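Local structure of B-agarase (Saccharophagus degradans, 4BQ2) at residues A[460-465]-A[580-585]; A[584-589]-A[597-602]. The protein hydrolyses the beta-linkages of agarose as an exo-acting family 50 glycoside hydrolase from a marine bacterium. All coordinates share one frame; numbering follows the deposited sequence.

Contact 1 of 2, residues A[460-465]-A[580-585]; sequences PEFKVR and DQYFKV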
ATOM      1  N   PRO A 460      17.888  21.450  13.724  1.00 22.87           N
ATOM      2  CA  PRO A 460      18.858  21.676  12.627  1.00 21.77           C
ATOM      3  C   PRO A 460      19.406  20.372  11.999  1.00 22.07           C
ATOM      4  O   PRO A 460      19.653  20.326  10.795  1.00 21.05           O
ATOM      5  CB  PRO A 460      19.971  22.495  13.309  1.00 23.25           C
ATOM      6  CG  PRO A 460      19.215  23.283  14.377  1.00 22.80           C
ATOM      7  CD  PRO A 460      18.187  22.304  14.910  1.00 21.97           C
ATOM      8  N   GLU A 461      19.543  19.322  12.802  1.00 21.10           N
ATOM      9  CA  GLU A 461      19.955  18.002  12.322  1.00 21.92           C
ATOM     10  C   GLU A 461      18.993  17.369  11.323  1.00 21.17           C
ATOM     11  O   GLU A 461      19.446  16.586  10.464  1.00 20.90           O
ATOM     12  CB  GLU A 461      20.225  17.033  13.480  1.00 23.70           C
ATOM     13  CG  GLU A 461      20.793  15.668  13.064  1.00 28.63           C
ATOM     14  CD  GLU A 461      22.214  15.747  12.500  1.00 33.53           C
ATOM     15  OE1 GLU A 461      22.849  16.839  12.576  1.00 32.57           O
ATOM     16  OE2 GLU A 461      22.702  14.711  11.978  1.00 33.71           O
ATOM     17  N   PHE A 462      17.686  17.673  11.414  1.00 19.03           N
ATOM     18  CA  PHE A 462      16.797  17.237  10.342  1.00 17.87           C
ATOM     19  C   PHE A 462      17.261  17.813   8.981  1.00 19.15           C
ATOM     20  O   PHE A 462      17.395  17.080   7.988  1.00 18.49           O
ATOM     21  CB  PHE A 462      15.308  17.553  10.614  1.00 17.43           C
ATOM     22  CG  PHE A 462      14.402  17.164   9.452  1.00 17.00           C
ATOM     23  CD1 PHE A 462      14.149  15.821   9.162  1.00 16.38           C
ATOM     24  CD2 PHE A 462      13.861  18.137   8.613  1.00 16.75           C
ATOM     25  CE1 PHE A 462      13.348  15.457   8.084  1.00 16.58           C
ATOM     26  CE2 PHE A 462      13.046  17.774   7.529  1.00 15.70           C
ATOM     27  CZ  PHE A 462      12.802  16.438   7.264  1.00 15.68           C
ATOM     28  N   LYS A 463      17.530  19.116   8.935  1.00 19.23           N
ATOM     29  CA  LYS A 463      18.022  19.720   7.699  1.00 18.39           C
ATOM     30  C   LYS A 463      19.371  19.136   7.256  1.00 18.20           C
ATOM     31  O   LYS A 463      19.608  18.890   6.053  1.00 16.57           O
ATOM     32  CB  LYS A 463      18.133  21.248   7.850  1.00 19.66           C
ATOM     33  CG  LYS A 463      18.769  21.933   6.633  1.00 20.16           C
ATOM     34  CD  LYS A 463      18.564  23.450   6.685  1.00 23.06           C
ATOM     35  CE  LYS A 463      19.365  24.167   5.615  1.00 26.26           C
ATOM     36  NZ  LYS A 463      19.071  25.636   5.629  1.00 28.89           N
ATOM     37  N   VAL A 464      20.269  18.917   8.217  1.00 18.73           N
ATOM     38  CA  VAL A 464      21.544  18.229   7.916  1.00 18.37           C
ATOM     39  C   VAL A 464      21.292  16.905   7.154  1.00 18.34           C
ATOM     40  O   VAL A 464      21.918  16.619   6.125  1.00 15.62           O
ATOM     41  CB  VAL A 464      22.385  18.002   9.216  1.00 20.10           C
ATOM     42  CG1 VAL A 464      23.662  17.187   8.946  1.00 21.00           C
ATOM     43  CG2 VAL A 464      22.742  19.344   9.845  1.00 19.36           C
ATOM     44  N   ARG A 465      20.349  16.114   7.646  1.00 17.00           N
ATOM     45  CA  ARG A 465      20.105  14.817   7.080  1.00 16.83           C
ATOM     46  C   ARG A 465      19.368  14.932   5.742  1.00 16.17           C
ATOM     47  O   ARG A 465      19.642  14.137   4.822  1.00 17.57           O
ATOM     48  CB  ARG A 465      19.362  13.929   8.104  1.00 17.87           C
ATOM     49  CG  ARG A 465      20.234  13.460   9.284  1.00 18.49           C
ATOM     50  CD  ARG A 465      21.520  12.780   8.793  1.00 19.40           C
ATOM     51  NE  ARG A 465      21.175  11.540   8.105  1.00 20.15           N
ATOM     52  CZ  ARG A 465      22.028  10.752   7.450  1.00 22.89           C
ATOM     53  NH1 ARG A 465      23.320  11.059   7.345  1.00 22.16           N
ATOM     54  NH2 ARG A 465      21.569   9.635   6.892  1.00 23.95           N
ATOM     55  N   ASP A 580       4.555  23.029   6.711  1.00 17.62           N
ATOM     56  CA  ASP A 580       5.346  24.031   5.975  1.00 18.58           C
ATOM     57  C   ASP A 580       6.857  23.877   6.171  1.00 17.99           C
ATOM     58  O   ASP A 580       7.625  23.931   5.201  1.00 17.04           O
ATOM     59  CB  ASP A 580       4.964  25.443   6.404  1.00 21.84           C
ATOM     60  CG  ASP A 580       3.676  25.940   5.766  1.00 27.49           C
ATOM     61  OD1 ASP A 580       3.183  25.361   4.766  1.00 27.67           O
ATOM     62  OD2 ASP A 580       3.143  26.951   6.277  1.00 31.97           O
ATOM     63  N   GLN A 581       7.271  23.654   7.419  1.00 16.75           N
ATOM     64  CA  GLN A 581       8.685  23.504   7.737  1.00 17.39           C
ATOM     65  C   GLN A 581       9.270  22.210   7.166  1.00 17.43           C
ATOM     66  O   GLN A 581      10.437  22.209   6.684  1.00 16.86           O
ATOM     67  CB  GLN A 581       8.913  23.622   9.259  1.00 17.14           C
ATOM     68  CG  GLN A 581      10.352  23.425   9.712  1.00 16.95           C
ATOM     69  CD  GLN A 581      11.333  24.528   9.291  1.00 19.07           C
ATOM     70  OE1 GLN A 581      10.945  25.611   8.829  1.00 18.57           O
ATOM     71  NE2 GLN A 581      12.623  24.255   9.473  1.00 19.45           N
ATOM     72  N   TYR A 582       8.485  21.116   7.231  1.00 16.90           N
ATOM     73  CA  TYR A 582       8.902  19.850   6.625  1.00 16.34           C
ATOM     74  C   TYR A 582       9.200  20.074   5.127  1.00 17.01           C
ATOM     75  O   TYR A 582      10.315  19.770   4.641  1.00 16.40           O
ATOM     76  CB  TYR A 582       7.834  18.744   6.798  1.00 16.86           C
ATOM     77  CG  TYR A 582       8.199  17.504   5.999  1.00 16.45           C
ATOM     78  CD1 TYR A 582       9.085  16.543   6.511  1.00 17.37           C
ATOM     79  CD2 TYR A 582       7.704  17.318   4.708  1.00 16.75           C
ATOM     80  CE1 TYR A 582       9.436  15.422   5.753  1.00 17.31           C
ATOM     81  CE2 TYR A 582       8.075  16.228   3.942  1.00 17.21           C
ATOM     82  CZ  TYR A 582       8.938  15.287   4.467  1.00 17.23           C
ATOM     83  OH  TYR A 582       9.267  14.213   3.684  1.00 17.14           O
ATOM     84  N   PHE A 583       8.214  20.623   4.402  1.00 16.94           N
ATOM     85  CA  PHE A 583       8.335  20.790   2.943  1.00 17.98           C
ATOM     86  C   PHE A 583       9.326  21.852   2.513  1.00 19.56           C
ATOM     87  O   PHE A 583      10.000  21.669   1.495  1.00 21.06           O
ATOM     88  CB  PHE A 583       6.965  21.003   2.272  1.00 17.10           C
ATOM     89  CG  PHE A 583       6.129  19.770   2.241  1.00 17.80           C
ATOM     90  CD1 PHE A 583       6.494  18.704   1.422  1.00 18.06           C
ATOM     91  CD2 PHE A 583       5.011  19.626   3.081  1.00 17.38           C
ATOM     92  CE1 PHE A 583       5.768  17.524   1.431  1.00 16.66           C
ATOM     93  CE2 PHE A 583       4.255  18.443   3.069  1.00 17.65           C
ATOM     94  CZ  PHE A 583       4.633  17.400   2.232  1.00 16.55           C
ATOM     95  N   LYS A 584       9.454  22.908   3.321  1.00 20.59           N
ATOM     96  CA  LYS A 584      10.473  23.954   3.139  1.00 21.02           C
ATOM     97  C   LYS A 584      11.866  23.341   3.171  1.00 20.65           C
ATOM     98  O   LYS A 584      12.677  23.540   2.243  1.00 19.47           O
ATOM     99  CB  LYS A 584      10.359  25.068   4.190  1.00 21.98           C
ATOM    100  CG  LYS A 584      11.253  26.285   3.891  1.00 25.55           C
ATOM    101  CD  LYS A 584      11.149  27.364   4.964  1.00 25.97           C
ATOM    102  CE  LYS A 584      12.156  28.483   4.737  1.00 29.43           C
ATOM    103  NZ  LYS A 584      12.508  29.198   6.015  1.00 25.67           N
ATOM    104  N   VAL A 585      12.142  22.567   4.211  1.00 19.29           N
ATOM    105  CA  VAL A 585      13.474  21.975   4.367  1.00 18.20           C
ATOM    106  C   VAL A 585      13.766  20.958   3.268  1.00 17.15           C
ATOM    107  O   VAL A 585      14.861  20.965   2.687  1.00 14.93           O
ATOM    108  CB  VAL A 585      13.665  21.331   5.756  1.00 18.60           C
ATOM    109  CG1 VAL A 585      14.915  20.464   5.801  1.00 19.73           C
ATOM    110  CG2 VAL A 585      13.768  22.408   6.803  1.00 17.71           C
TER

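Contact 2 of 2, residues A[584-589]-A[597-602]; sequences KVVHGA and HLYLGA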
ATOM      1  N   LYS A 584       9.454  22.908   3.321  1.00 20.59           N
ATOM      2  CA  LYS A 584      10.473  23.954   3.139  1.00 21.02           C
ATOM      3  C   LYS A 584      11.866  23.341   3.171  1.00 20.65           C
ATOM      4  O   LYS A 584      12.677  23.540   2.243  1.00 19.47           O
ATOM      5  CB  LYS A 584      10.359  25.068   4.190  1.00 21.98           C
ATOM      6  CG  LYS A 584      11.253  26.285   3.891  1.00 25.55           C
ATOM      7  CD  LYS A 584      11.149  27.364   4.964  1.00 25.97           C
ATOM      8  CE  LYS A 584      12.156  28.483   4.737  1.00 29.43           C
ATOM      9  NZ  LYS A 584      12.508  29.198   6.015  1.00 25.67           N
ATOM     10  N   VAL A 585      12.142  22.567   4.211  1.00 19.29           N
ATOM     11  CA  VAL A 585      13.474  21.975   4.367  1.00 18.20           C
ATOM     12  C   VAL A 585      13.766  20.958   3.268  1.00 17.15           C
ATOM     13  O   VAL A 585      14.861  20.965   2.687  1.00 14.93           O
ATOM     14  CB  VAL A 585      13.665  21.331   5.756  1.00 18.60           C
ATOM     15  CG1 VAL A 585      14.915  20.464   5.801  1.00 19.73           C
ATOM     16  CG2 VAL A 585      13.768  22.408   6.803  1.00 17.71           C
ATOM     17  N   VAL A 586      12.800  20.098   2.975  1.00 16.74           N
ATOM     18  CA  VAL A 586      13.037  19.075   1.946  1.00 16.94           C
ATOM     19  C   VAL A 586      13.204  19.691   0.560  1.00 16.75           C
ATOM     20  O   VAL A 586      14.148  19.332  -0.185  1.00 15.32           O
ATOM     21  CB  VAL A 586      11.964  17.982   1.935  1.00 17.18           C
ATOM     22  CG1 VAL A 586      12.093  17.090   0.695  1.00 16.84           C
ATOM     23  CG2 VAL A 586      12.090  17.117   3.180  1.00 17.55           C
ATOM     24  N   HIS A 587      12.315  20.615   0.218  1.00 16.01           N
ATOM     25  CA  HIS A 587      12.424  21.289  -1.063  1.00 18.44           C
ATOM     26  C   HIS A 587      13.781  21.987  -1.177  1.00 19.03           C
ATOM     27  O   HIS A 587      14.432  21.903  -2.217  1.00 18.40           O
ATOM     28  CB  HIS A 587      11.299  22.294  -1.276  1.00 19.76           C
ATOM     29  CG  HIS A 587      11.508  23.154  -2.470  1.00 20.25           C
ATOM     30  ND1 HIS A 587      12.024  24.425  -2.388  1.00 22.08           N
ATOM     31  CD2 HIS A 587      11.308  22.908  -3.785  1.00 21.75           C
ATOM     32  CE1 HIS A 587      12.121  24.933  -3.602  1.00 21.88           C
ATOM     33  NE2 HIS A 587      11.710  24.029  -4.468  1.00 22.70           N
ATOM     34  N   GLY A 588      14.215  22.658  -0.104  1.00 18.01           N
ATOM     35  CA  GLY A 588      15.491  23.376  -0.111  1.00 18.62           C
ATOM     36  C   GLY A 588      16.673  22.465  -0.402  1.00 18.42           C
ATOM     37  O   GLY A 588      17.560  22.838  -1.188  1.00 16.76           O
ATOM     38  N   ALA A 589      16.692  21.281   0.241  1.00 17.08           N
ATOM     39  CA  ALA A 589      17.725  20.288  -0.006  1.00 16.98           C
ATOM     40  C   ALA A 589      17.701  19.748  -1.441  1.00 16.78           C
ATOM     41  O   ALA A 589      18.751  19.664  -2.073  1.00 16.43           O
ATOM     42  CB  ALA A 589      17.651  19.138   1.010  1.00 18.61           C
ATOM     43  N   HIS A 597      15.613  19.655 -11.314  1.00 15.30           N
ATOM     44  CA  HIS A 597      14.655  18.550 -11.281  1.00 16.17           C
ATOM     45  C   HIS A 597      13.434  18.821 -10.428  1.00 15.78           C
ATOM     46  O   HIS A 597      13.525  19.525  -9.425  1.00 15.88           O
ATOM     47  CB  HIS A 597      15.366  17.258 -10.852  1.00 14.62           C
ATOM     48  CG  HIS A 597      16.268  16.741 -11.919  1.00 15.34           C
ATOM     49  ND1 HIS A 597      17.569  17.172 -12.070  1.00 15.80           N
ATOM     50  CD2 HIS A 597      16.045  15.849 -12.911  1.00 15.18           C
ATOM     51  CE1 HIS A 597      18.104  16.579 -13.126  1.00 15.79           C
ATOM     52  NE2 HIS A 597      17.205  15.752 -13.638  1.00 16.28           N
ATOM     53  N   LEU A 598      12.289  18.302 -10.884  1.00 14.91           N
ATOM     54  CA  LEU A 598      11.013  18.442 -10.157  1.00 14.57           C
ATOM     55  C   LEU A 598      11.060  17.728  -8.825  1.00 14.97           C
ATOM     56  O   LEU A 598      11.598  16.595  -8.717  1.00 16.76           O
ATOM     57  CB  LEU A 598       9.877  17.832 -10.978  1.00 14.66           C
ATOM     58  CG  LEU A 598       9.657  18.478 -12.332  1.00 13.90           C
ATOM     59  CD1 LEU A 598       8.673  17.639 -13.138  1.00 13.77           C
ATOM     60  CD2 LEU A 598       9.136  19.887 -12.093  1.00 13.31           C
ATOM     61  N   TYR A 599      10.533  18.386  -7.795  1.00 13.99           N
ATOM     62  CA  TYR A 599      10.428  17.747  -6.506  1.00 13.78           C
ATOM     63  C   TYR A 599       8.980  17.278  -6.404  1.00 13.01           C
ATOM     64  O   TYR A 599       8.051  18.055  -6.591  1.00 13.13           O
ATOM     65  CB  TYR A 599      10.801  18.720  -5.360  1.00 14.80           C
ATOM     66  CG  TYR A 599      10.265  18.320  -4.001  1.00 15.04           C
ATOM     67  CD1 TYR A 599      10.435  17.020  -3.508  1.00 15.44           C
ATOM     68  CD2 TYR A 599       9.634  19.260  -3.186  1.00 15.69           C
ATOM     69  CE1 TYR A 599       9.943  16.653  -2.270  1.00 14.65           C
ATOM     70  CE2 TYR A 599       9.131  18.922  -1.947  1.00 15.96           C
ATOM     71  CZ  TYR A 599       9.273  17.616  -1.496  1.00 16.43           C
ATOM     72  OH  TYR A 599       8.787  17.294  -0.262  1.00 15.22           O
ATOM     73  N   LEU A 600       8.794  16.012  -6.081  1.00 13.64           N
ATOM     74  CA  LEU A 600       7.489  15.369  -6.235  1.00 13.60           C
ATOM     75  C   LEU A 600       6.747  15.089  -4.928  1.00 14.17           C
ATOM     76  O   LEU A 600       5.835  14.259  -4.902  1.00 14.32           O
ATOM     77  CB  LEU A 600       7.650  14.074  -7.044  1.00 13.61           C
ATOM     78  CG  LEU A 600       8.376  14.209  -8.395  1.00 14.87           C
ATOM     79  CD1 LEU A 600       8.690  12.807  -8.895  1.00 13.52           C
ATOM     80  CD2 LEU A 600       7.556  15.004  -9.430  1.00 13.24           C
ATOM     81  N   GLY A 601       7.112  15.752  -3.837  1.00 14.57           N
ATOM     82  CA  GLY A 601       6.298  15.588  -2.607  1.00 14.68           C
ATOM     83  C   GLY A 601       6.597  14.319  -1.812  1.00 15.86           C
ATOM     84  O   GLY A 601       7.680  13.761  -1.952  1.00 16.58           O
ATOM     85  N   ALA A 602       5.633  13.848  -1.007  1.00 15.30           N
ATOM     86  CA  ALA A 602       5.924  12.872   0.038  1.00 14.99           C
ATOM     87  C   ALA A 602       4.955  11.703   0.028  1.00 15.23           C
ATOM     88  O   ALA A 602       4.921  10.903   0.990  1.00 15.21           O
ATOM     89  CB  ALA A 602       5.949  13.556   1.420  1.00 15.78           C
TER

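Contact 1 of 2, residues A[460-465]-A[580-585]
Tyr582, whose ring lies against that of Phe462, has its hydroxyl OH hydrogen-bonded to Asp489 OD2, just beyond the end of strand 483-488, so one end of an otherwise apolar contact is tied to the strand layer. This is a helix-helix contact on the outer layer of what the topology and family indicate is a (beta/alpha)8 barrel. Residues 460-465 open helix 460-477, which leads into strand 483-488; residues 580-585 belong to helix 565-593, which leads into the adjacent parallel strand 598-599. The axes of the two short segments approach to 10.7 Å and cross at -36°, a separation bridged by an aromatic ring and a methyl of the branched Val585.

Phe462 and Val585 share the bridging. With CG anti to the backbone N (chi1 177°), the Phe462 ring reaches from helix 460-477 toward its neighbour and makes two different contacts. At the far end, CZ sits 3.8 Å from Tyr582 CD1; the ring planes are inclined at 34° and meet obliquely. Phe462 CE2 lies 3.7 Å from Val585 CG1, which also comes in at a slant. Phe441 adds an edge-to-face ring partner, and Val437 and Val457 from loops also touch Phe462, which is buried.

On the side facing solvent the helices approach through smaller groups. Lys463 contributes the base of its chain, while the extended remainder carries its ammonium away from Val585. Here one methyl serves two residues: besides meeting the Phe462 ring, Val585 CG1 rests 3.7 Å from Lys463 CA and 3.9 Å from Lys463 CB.

Contact 2 of 2, residues A[584-589]-A[597-602]
Val586 and Tyr599 form the tight part of this contact, a helix side chain set against an aromatic ring from the neighbouring strand. The ring fills the layer between helix 565-593 and the short, weakly bonded strand 598-599 of the probable (beta/alpha)8 barrel. Val586 CG1 approaches its phenol end, 3.4 Å from Tyr599 OH and 3.6 Å from Tyr599 CZ, with the two side chains crossing at about a right angle. Tyr599 spans the gap because its CG is anti to the backbone N (chi1 159°), which sends the ring from the strand toward the helix. One face is also covered: Gly601, at a positive phi, brings its N 3.3 Å above the Tyr599 ring, offset toward the rim.

The packing slackens one residue further along the helix. There His587 meets the ring nearer its root, and it does so with CB, 4.0 Å from Tyr599 CD2. Its imidazole is only loosely engaged, with CD2 at 4.1 Å from that same Tyr599 CD2, which lies at the edge of the imidazole, near its plane. Whereas Val586 and Tyr599 are buried, His587 is partly exposed, and its side chain is about 3 Å, between nearest atoms, from a bound glycerol, probably left from crystallisation.

Several elements complete the setting. Phe583 and Val590 of helix 565-593 also touch Tyr599, Tyr599 N is hydrogen-bonded to Asp622 OD2, and Ile488 of strand 483-488, which runs parallel to strand 598-599, packs on both Val586 and Tyr599.

Both contacts draw on helix 565-593, sharing Lys584 and Val585 in their ranges, but they use different sides of it. Contact 1 joins it laterally to another outer helix and is partly buried, running from an aromatic interior to the base of an exposed lysine. Contact 2 faces inward to the strand that follows the helix, and two of its three touching residues are buried. Each sets valine against aromatic carbon, yet contact 1 adds an aromatic pair and a lysine backbone edge, whereas contact 2 offers a phenol to a valine methyl and a histidine CB. They merge in a common core: Phe462 CZ lies 4.2 Å from Val586 CG2, and Tyr582 OH 4.1 Å from Ala602 CB.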